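Local coordinates for protein polyhedrin (Antheraea mylitta cypovirus 4, PDB 5A8S) that probably forms the crystalline matrix of viral occlusion bodies, the polyhedra in which cypovirus particles are embedded, at residues R69-D74 with T110-G115. Residues are numbered along the deposited sequence; the frame is centred on the assembly and turned at random.
Sequences RELLED and TRYPMG
Arg111 packs against Glu73 and crosses Leu72 obliquely. Its CB is 3.9 Å from CB of Glu73, and CG stays near that same atom. CD passes close to Glu73 O. The chain then bends at chi3 (-58°), which sets NE. The guanidinium receives CD1 of Leu72 over one face, off centre, with NH2 to CD1 at 3.8 Å. At the edge, in plane, NH1 donates to a water that also donates to Glu73 O. Asp80 and Asp109 form salt bridges with NH1 and NH2 and probably help hold the group in place.

The backbones are joined by one nearly straight hydrogen bond, Glu73 N to Arg111 O, 2.9 Å (168° at the hydrogen). The Glu73 chain, extended beyond CG, carries OE1 to a second water, which bridges to Thr110 O. OE2 is hydrogen-bonded to Ser48 OG and salt-bridged to Arg50 NH1. Leu72 CD2 turns to Tyr112 CA. Leu71 and Tyr112 lie side by side, pointing the same way; Tyr112 OH is hydrogen-bonded to Asn178 O. Pro113 CD packs on Leu71 O at 3.6 Å.

The contact joins helix 68-71 and the turn after it to the loop leading into strand 115-121. Pro113 also touches Ala44 of strand 38-45, the neighbour of 115-121 in the six-stranded antiparallel sheet.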
# COMPACT_ATOMS: atom_id res chain seq x y z
N ARG A 69 -14.23 -4.21 -6.44
CA ARG A 69 -14.18 -3.15 -7.43
C ARG A 69 -12.87 -3.15 -8.20
O ARG A 69 -12.86 -2.81 -9.38
CB ARG A 69 -14.44 -1.79 -6.79
CG ARG A 69 -15.88 -1.61 -6.33
CD ARG A 69 -16.14 -0.21 -5.81
NE ARG A 69 -15.54 -0.02 -4.49
CZ ARG A 69 -16.11 0.61 -3.48
NH1 ARG A 69 -17.33 1.14 -3.60
NH2 ARG A 69 -15.46 0.71 -2.32
N GLU A 70 -11.77 -3.54 -7.56
CA GLU A 70 -10.48 -3.60 -8.26
C GLU A 70 -10.52 -4.67 -9.33
O GLU A 70 -9.85 -4.56 -10.35
CB GLU A 70 -9.31 -3.87 -7.29
CG GLU A 70 -9.01 -2.70 -6.37
CD GLU A 70 -7.96 -3.03 -5.31
OE1 GLU A 70 -7.99 -4.14 -4.75
OE2 GLU A 70 -7.12 -2.15 -5.04
N LEU A 71 -11.32 -5.71 -9.09
CA LEU A 71 -11.42 -6.84 -10.01
C LEU A 71 -12.29 -6.54 -11.24
O LEU A 71 -12.21 -7.26 -12.24
CB LEU A 71 -11.98 -8.06 -9.27
CG LEU A 71 -10.99 -8.77 -8.32
CD1 LEU A 71 -11.71 -9.79 -7.46
CD2 LEU A 71 -9.86 -9.44 -9.12
N LEU A 72 -13.10 -5.49 -11.18
CA LEU A 72 -14.04 -5.19 -12.27
C LEU A 72 -13.32 -4.76 -13.57
O LEU A 72 -12.33 -4.04 -13.54
CB LEU A 72 -15.01 -4.07 -11.87
CG LEU A 72 -15.92 -4.33 -10.66
CD1 LEU A 72 -16.76 -3.09 -10.39
CD2 LEU A 72 -16.80 -5.54 -10.91
N GLU A 73 -13.85 -5.20 -14.70
CA GLU A 73 -13.38 -4.74 -16.01
C GLU A 73 -13.38 -3.20 -16.06
O GLU A 73 -14.33 -2.55 -15.60
CB GLU A 73 -14.30 -5.30 -17.09
CG GLU A 73 -13.80 -5.15 -18.50
CD GLU A 73 -14.74 -5.78 -19.53
OE1 GLU A 73 -15.92 -6.06 -19.20
OE2 GLU A 73 -14.31 -5.98 -20.67
N ASP A 74 -12.31 -2.65 -16.59
CA ASP A 74 -12.11 -1.20 -16.80
C ASP A 74 -11.93 -0.40 -15.55
O ASP A 74 -11.85 0.78 -15.66
CB ASP A 74 -13.17 -0.62 -17.72
CG ASP A 74 -13.27 -1.40 -18.98
OD1 ASP A 74 -12.22 -1.73 -19.50
OD2 ASP A 74 -14.37 -1.75 -19.35
N THR A 110 -21.66 -7.74 -15.24
CA THR A 110 -20.92 -8.54 -16.22
C THR A 110 -19.46 -8.11 -16.35
O THR A 110 -18.68 -8.75 -17.05
CB THR A 110 -21.60 -8.53 -17.61
OG1 THR A 110 -21.76 -7.19 -18.07
CG2 THR A 110 -22.99 -9.21 -17.53
N ARG A 111 -19.11 -7.04 -15.65
CA ARG A 111 -17.72 -6.63 -15.51
C ARG A 111 -16.97 -7.48 -14.50
O ARG A 111 -15.75 -7.38 -14.39
CB ARG A 111 -17.65 -5.17 -15.05
CG ARG A 111 -18.18 -4.17 -16.06
CD ARG A 111 -18.18 -2.77 -15.44
NE ARG A 111 -18.98 -2.72 -14.22
CZ ARG A 111 -18.95 -1.71 -13.36
NH1 ARG A 111 -18.16 -0.67 -13.59
NH2 ARG A 111 -19.72 -1.73 -12.27
N TYR A 112 -17.66 -8.32 -13.74
CA TYR A 112 -16.96 -9.13 -12.75
C TYR A 112 -16.36 -10.36 -13.45
O TYR A 112 -17.02 -10.98 -14.29
CB TYR A 112 -17.88 -9.55 -11.60
CG TYR A 112 -17.10 -10.29 -10.53
CD1 TYR A 112 -16.45 -9.61 -9.53
CD2 TYR A 112 -16.97 -11.67 -10.58
CE1 TYR A 112 -15.70 -10.28 -8.57
CE2 TYR A 112 -16.23 -12.35 -9.64
CZ TYR A 112 -15.59 -11.65 -8.64
OH TYR A 112 -14.86 -12.32 -7.69
N PRO A 113 -15.12 -10.74 -13.10
CA PRO A 113 -14.45 -11.78 -13.89
C PRO A 113 -14.95 -13.19 -13.59
O PRO A 113 -15.46 -13.46 -12.50
CB PRO A 113 -12.98 -11.62 -13.50
CG PRO A 113 -13.05 -11.10 -12.09
CD PRO A 113 -14.25 -10.20 -12.04
N MET A 114 -14.81 -14.08 -14.56
CA MET A 114 -15.19 -15.48 -14.39
C MET A 114 -14.15 -16.27 -13.60
O MET A 114 -14.44 -17.31 -13.02
CB MET A 114 -15.41 -16.11 -15.77
CG MET A 114 -16.25 -15.21 -16.66
SD MET A 114 -16.93 -16.03 -18.10
CE MET A 114 -15.48 -16.11 -19.15
N GLY A 115 -12.92 -15.76 -13.58
CA GLY A 115 -11.83 -16.41 -12.88
C GLY A 115 -10.53 -15.66 -13.13
O GLY A 115 -10.51 -14.70 -13.90
O HOH W 1 -17.06 -8.43 -19.12
O HOH W 2 -15.83 -0.35 -15.46